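Local coordinates for protein YbgK (Escherichia coli, PDB 5DUD) that supplies subunit C of the 5-oxoprolinase that cleaves 5-oxoproline to L-glutamate at the expense of ATP hydrolysis, at residues 208-213 against 241-246; 225-230 against 255-260. All coordinates share one frame; numbering follows the deposited sequence.

Both contacts belong to the carboxyltransferase-like region of the chain and lie on the same side of its centre, their own centres about 13 Å apart. Along the sequence their segments alternate: 208-213, 225-230, 241-246, 255-260. Contact 1 pairs strands 208-212 and 243-245, neighbours in a mixed sheet; contact 2 sets strand 257-261 of that sheet against the segment around strand 227-228, which pairs with 252-253 in a small sheet of its own. Strand 233-235 stands between 243-245 and 257-261. The two contacts meet directly where Leu245 CD1 packs 3.5 Å from Leu229 CD1. Contact 1 thus builds the sheet itself, whereas contact 2 joins the segment carrying strand 227-228, close to another protein chain, to that sheet.

Contact 1: residues 208-213 against 241-246; sequences GYRLQG and QPIVLM
Tyr209 and Val244 form the hydrogen-bonded pair at the heart of this antiparallel ladder: Tyr209 N gives a bond to Val244 O and Val244 N returns one to Tyr209 O, each 2.7 Å. Leu211 N continues the series to Pro242 O at 2.9 Å. The strand axes run 162° apart, 4.5 Å at closest approach. Packing is tight on the face bearing Tyr209 and Val244. There Met246 SD sits over the centre of the Tyr209 ring, 4.3 Å from its centroid and 11° off the normal, a Met-aromatic contact, while Met246 CG comes to the rim atom CD1 of Tyr209. The ring's OH is hydrogen-bonded to Leu269 O. Leu211 CD1 meets Val244 CG2 at 3.6 Å, and the leucine continues onto Ile278 and Phe280 of strand 277-282. The other face is looser and Arg210 is solvent-exposed: its side chain runs beside that of Ile243, whose CD1 lies over one guanidinium face, 4.1 Å from Arg210 NE. At the exposed strand end, the Gln241 bend at chi2 (-57°) turns CD toward 208-213, and OE1 accepts a bond from Gly213 N at 2.9 Å. The arrangement is an antiparallel strand pair within the mixed sheet of the carboxyltransferase-like domain.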
loop_
_atom_site.group_PDB
_atom_site.type_symbol
_atom_site.label_atom_id
_atom_site.label_comp_id
_atom_site.label_asym_id
_atom_site.label_seq_id
_atom_site.Cartn_x
_atom_site.Cartn_y
_atom_site.Cartn_z
ATOM N N GLY A 208 4.485 4.341 -5.464
ATOM C CA GLY A 208 5.781 4.722 -4.911
ATOM C C GLY A 208 6.495 5.811 -5.684
ATOM O O GLY A 208 6.463 5.819 -6.916
ATOM N N TYR A 209 7.163 6.724 -4.958
ATOM C CA TYR A 209 7.899 7.846 -5.543
ATOM C C TYR A 209 9.345 7.474 -5.861
ATOM O O TYR A 209 10.083 7.142 -4.938
ATOM C CB TYR A 209 7.933 9.049 -4.578
ATOM C CG TYR A 209 6.701 9.932 -4.474
ATOM C CD1 TYR A 209 5.443 9.462 -4.835
ATOM C CD2 TYR A 209 6.779 11.196 -3.908
ATOM C CE1 TYR A 209 4.309 10.268 -4.717
ATOM C CE2 TYR A 209 5.659 12.011 -3.790
ATOM C CZ TYR A 209 4.420 11.544 -4.193
ATOM O OH TYR A 209 3.295 12.327 -4.066
ATOM N N ARG A 210 9.787 7.631 -7.125
ATOM C CA ARG A 210 11.185 7.386 -7.525
ATOM C C ARG A 210 11.970 8.708 -7.430
ATOM O O ARG A 210 11.509 9.713 -7.964
ATOM C CB ARG A 210 11.252 6.791 -8.945
ATOM C CG ARG A 210 10.266 5.630 -9.136
ATOM C CD ARG A 210 10.803 4.447 -9.919
ATOM N NE ARG A 210 9.943 3.273 -9.746
ATOM C CZ ARG A 210 10.186 2.063 -10.246
ATOM N NH1 ARG A 210 11.278 1.842 -10.974
ATOM N NH2 ARG A 210 9.339 1.064 -10.025
ATOM N N LEU A 211 13.102 8.724 -6.702
ATOM C CA LEU A 211 13.883 9.938 -6.478
ATOM C C LEU A 211 15.148 9.973 -7.330
ATOM O O LEU A 211 15.928 9.029 -7.291
ATOM C CB LEU A 211 14.269 10.032 -4.993
ATOM C CG LEU A 211 13.148 9.887 -3.961
ATOM C CD1 LEU A 211 13.695 10.049 -2.540
ATOM C CD2 LEU A 211 12.024 10.890 -4.203
ATOM N N GLN A 212 15.371 11.078 -8.062
ATOM C CA GLN A 212 16.575 11.292 -8.872
ATOM C C GLN A 212 17.631 12.055 -8.070
ATOM O O GLN A 212 17.347 13.154 -7.592
ATOM C CB GLN A 212 16.252 12.098 -10.136
ATOM C CG GLN A 212 15.285 11.481 -11.148
ATOM C CD GLN A 212 15.795 10.248 -11.880
ATOM O OE1 GLN A 212 16.438 9.373 -11.304
ATOM N NE2 GLN A 212 15.536 10.131 -13.185
ATOM N N GLY A 213 18.833 11.504 -7.960
ATOM C CA GLY A 213 19.909 12.171 -7.240
ATOM C C GLY A 213 21.251 11.489 -7.395
ATOM O O GLY A 213 21.627 11.130 -8.512
ATOM N N GLN A 241 19.195 4.618 -6.820
ATOM C CA GLN A 241 18.226 5.706 -6.737
ATOM C C GLN A 241 17.130 5.322 -5.738
ATOM O O GLN A 241 16.463 4.305 -5.934
ATOM C CB GLN A 241 17.635 6.002 -8.125
ATOM C CG GLN A 241 18.683 6.405 -9.169
ATOM C CD GLN A 241 19.495 7.619 -8.761
ATOM O OE1 GLN A 241 18.950 8.700 -8.520
ATOM N NE2 GLN A 241 20.811 7.477 -8.660
ATOM N N PRO A 242 16.935 6.100 -4.652
ATOM C CA PRO A 242 15.933 5.711 -3.639
ATOM C C PRO A 242 14.468 5.805 -4.110
ATOM O O PRO A 242 14.120 6.727 -4.840
ATOM C CB PRO A 242 16.194 6.670 -2.463
ATOM C CG PRO A 242 17.109 7.701 -2.958
ATOM C CD PRO A 242 17.675 7.316 -4.267
ATOM N N ILE A 243 13.618 4.844 -3.665
ATOM C CA ILE A 243 12.187 4.762 -3.992
ATOM C C ILE A 243 11.389 4.878 -2.691
ATOM O O ILE A 243 11.495 3.991 -1.846
ATOM C CB ILE A 243 11.840 3.442 -4.746
ATOM C CG1 ILE A 243 12.747 3.254 -5.988
ATOM C CG2 ILE A 243 10.345 3.414 -5.152
ATOM C CD1 ILE A 243 12.471 1.977 -6.803
ATOM N N VAL A 244 10.561 5.929 -2.552
ATOM C CA VAL A 244 9.740 6.150 -1.360
ATOM C C VAL A 244 8.402 5.456 -1.557
ATOM O O VAL A 244 7.673 5.805 -2.480
ATOM C CB VAL A 244 9.529 7.653 -1.053
ATOM C CG1 VAL A 244 8.864 7.840 0.304
ATOM C CG2 VAL A 244 10.831 8.437 -1.132
ATOM N N LEU A 245 8.053 4.517 -0.681
ATOM C CA LEU A 245 6.779 3.809 -0.794
ATOM C C LEU A 245 5.655 4.684 -0.260
ATOM O O LEU A 245 5.839 5.327 0.773
ATOM C CB LEU A 245 6.834 2.488 -0.024
ATOM C CG LEU A 245 7.949 1.533 -0.448
ATOM C CD1 LEU A 245 7.947 0.281 0.411
ATOM C CD2 LEU A 245 7.827 1.161 -1.913
ATOM N N MET A 246 4.506 4.729 -0.960
ATOM C CA MET A 246 3.354 5.536 -0.558
ATOM C C MET A 246 2.199 4.587 -0.152
ATOM O O MET A 246 2.475 3.470 0.282
ATOM C CB MET A 246 2.975 6.527 -1.682
ATOM C CG MET A 246 4.108 7.459 -2.100
ATOM S SD MET A 246 4.815 8.465 -0.768
ATOM C CE MET A 246 3.495 9.645 -0.498
#

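Contact 2: residues 225-230 against 255-260; sequences LSHGLL and YPRIAC
His227 and Arg257 meet tip to tip and stack flat, a parallel guanidinium-imidazole stack. The ring and guanidinium planes are only 9° apart with centres separated by 3.4 Å, and Arg257 CZ stands over the centre of the imidazole. The Arg257 chain bends at chi3 (-77°), which places NE over the ring.

The polar contacts are of a different kind. His227 ND1 lies 3.3 Å from Arg257 NH1, but at a poor angle for a hydrogen bond, in keeping with groups that face each other through their flat sides. Tyr255 O approaches the imidazole at its edge, in plane. The guanidinium finds its ionic partner elsewhere: NE makes a salt bridge to Glu181, and NH2 a weak hydrogen bond to an aromatic residue of another protein chain. An alanine in place of Arg257 would probably leave the covered face of His227 without its stacking partner and the Glu181 carboxylate without this salt bridge.

The apolar contact is a single one, Leu230 CD1 reaching Cys260 SG at 4.0 Å. Leu229 CD2 lies at the edge of the His227 ring, and its approach to Arg257 CD, at 4.4 Å, is long. No backbone hydrogen bond joins the segments, and the backbones stay well apart, Leu230 CA being 9.0 Å from Cys260 CA. This is a buried histidine-arginine stack joining strand 227-228 of the small two-stranded sheet to strand 257-261 of the larger one in the carboxyltransferase-like domain.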
loop_
_atom_site.group_PDB
_atom_site.type_symbol
_atom_site.label_atom_id
_atom_site.label_comp_id
_atom_site.label_asym_id
_atom_site.label_seq_id
_atom_site.Cartn_x
_atom_site.Cartn_y
_atom_site.Cartn_z
ATOM N N LEU A 225 15.727 -11.296 2.182
ATOM C CA LEU A 225 14.530 -12.132 2.160
ATOM C C LEU A 225 13.294 -11.207 2.146
ATOM O O LEU A 225 13.312 -10.167 2.806
ATOM C CB LEU A 225 14.484 -13.092 3.366
ATOM C CG LEU A 225 15.757 -13.830 3.784
ATOM C CD1 LEU A 225 15.531 -14.570 5.086
ATOM C CD2 LEU A 225 16.207 -14.798 2.708
ATOM N N SER A 226 12.238 -11.565 1.393
ATOM C CA SER A 226 11.023 -10.732 1.281
ATOM C C SER A 226 10.407 -10.403 2.655
ATOM O O SER A 226 10.002 -11.310 3.385
ATOM C CB SER A 226 9.978 -11.409 0.404
ATOM O OG SER A 226 10.328 -11.319 -0.967
ATOM N N HIS A 227 10.363 -9.101 2.995
ATOM C CA HIS A 227 9.891 -8.605 4.288
ATOM C C HIS A 227 8.742 -7.646 4.118
ATOM O O HIS A 227 8.662 -6.949 3.110
ATOM C CB HIS A 227 11.036 -7.905 5.065
ATOM C CG HIS A 227 11.864 -6.969 4.239
ATOM N ND1 HIS A 227 11.334 -5.804 3.713
ATOM C CD2 HIS A 227 13.159 -7.065 3.862
ATOM C CE1 HIS A 227 12.317 -5.233 3.036
ATOM N NE2 HIS A 227 13.437 -5.953 3.105
ATOM N N GLY A 228 7.879 -7.595 5.131
ATOM C CA GLY A 228 6.731 -6.701 5.158
ATOM C C GLY A 228 7.155 -5.250 5.085
ATOM O O GLY A 228 8.159 -4.871 5.696
ATOM N N LEU A 229 6.414 -4.442 4.304
ATOM C CA LEU A 229 6.666 -3.018 4.080
ATOM C C LEU A 229 5.491 -2.173 4.556
ATOM O O LEU A 229 4.401 -2.697 4.790
ATOM C CB LEU A 229 6.883 -2.740 2.577
ATOM C CG LEU A 229 7.865 -3.628 1.830
ATOM C CD1 LEU A 229 7.925 -3.232 0.357
ATOM C CD2 LEU A 229 9.248 -3.554 2.451
ATOM N N LEU A 230 5.704 -0.853 4.648
ATOM C CA LEU A 230 4.667 0.113 5.019
ATOM C C LEU A 230 4.942 1.458 4.343
ATOM O O LEU A 230 6.087 1.719 3.971
ATOM C CB LEU A 230 4.559 0.276 6.547
ATOM C CG LEU A 230 5.822 0.601 7.367
ATOM C CD1 LEU A 230 6.033 2.106 7.506
ATOM C CD2 LEU A 230 5.721 0.001 8.763
ATOM N N TYR A 255 14.148 -5.385 -1.102
ATOM C CA TYR A 255 15.148 -4.349 -1.386
ATOM C C TYR A 255 15.692 -3.765 -0.073
ATOM O O TYR A 255 14.959 -3.704 0.918
ATOM C CB TYR A 255 14.563 -3.217 -2.252
ATOM C CG TYR A 255 14.319 -3.572 -3.704
ATOM C CD1 TYR A 255 15.348 -4.057 -4.504
ATOM C CD2 TYR A 255 13.103 -3.290 -4.316
ATOM C CE1 TYR A 255 15.142 -4.354 -5.849
ATOM C CE2 TYR A 255 12.888 -3.566 -5.663
ATOM C CZ TYR A 255 13.911 -4.099 -6.430
ATOM O OH TYR A 255 13.689 -4.366 -7.762
ATOM N N PRO A 256 16.963 -3.306 -0.048
ATOM C CA PRO A 256 17.517 -2.754 1.201
ATOM C C PRO A 256 16.911 -1.384 1.540
ATOM O O PRO A 256 16.912 -0.488 0.698
ATOM C CB PRO A 256 19.020 -2.665 0.917
ATOM C CG PRO A 256 19.123 -2.563 -0.549
ATOM C CD PRO A 256 17.967 -3.309 -1.129
ATOM N N ARG A 257 16.360 -1.255 2.763
ATOM C CA ARG A 257 15.682 -0.064 3.270
ATOM C C ARG A 257 16.667 0.854 4.014
ATOM O O ARG A 257 17.125 0.508 5.105
ATOM C CB ARG A 257 14.528 -0.479 4.207
ATOM C CG ARG A 257 13.540 -1.481 3.607
ATOM C CD ARG A 257 12.781 -2.248 4.678
ATOM N NE ARG A 257 13.599 -3.304 5.281
ATOM C CZ ARG A 257 13.167 -4.193 6.174
ATOM N NH1 ARG A 257 11.900 -4.178 6.583
ATOM N NH2 ARG A 257 13.996 -5.110 6.660
ATOM N N ILE A 258 17.009 1.997 3.412
ATOM C CA ILE A 258 17.950 2.946 4.016
ATOM C C ILE A 258 17.283 3.803 5.104
ATOM O O ILE A 258 17.903 4.005 6.142
ATOM C CB ILE A 258 18.637 3.848 2.956
ATOM C CG1 ILE A 258 19.843 4.587 3.581
ATOM C CG2 ILE A 258 17.664 4.861 2.309
ATOM C CD1 ILE A 258 20.673 5.332 2.620
ATOM N N ALA A 259 16.052 4.308 4.874
ATOM C CA ALA A 259 15.365 5.167 5.843
ATOM C C ALA A 259 13.853 4.983 5.798
ATOM O O ALA A 259 13.333 4.342 4.885
ATOM C CB ALA A 259 15.719 6.623 5.579
ATOM N N CYS A 260 13.154 5.520 6.805
ATOM C CA CYS A 260 11.695 5.457 6.896
ATOM C C CYS A 260 11.167 6.821 7.306
ATOM O O CYS A 260 11.578 7.345 8.339
ATOM C CB CYS A 260 11.245 4.369 7.869
ATOM S SG CYS A 260 9.450 4.115 7.912
#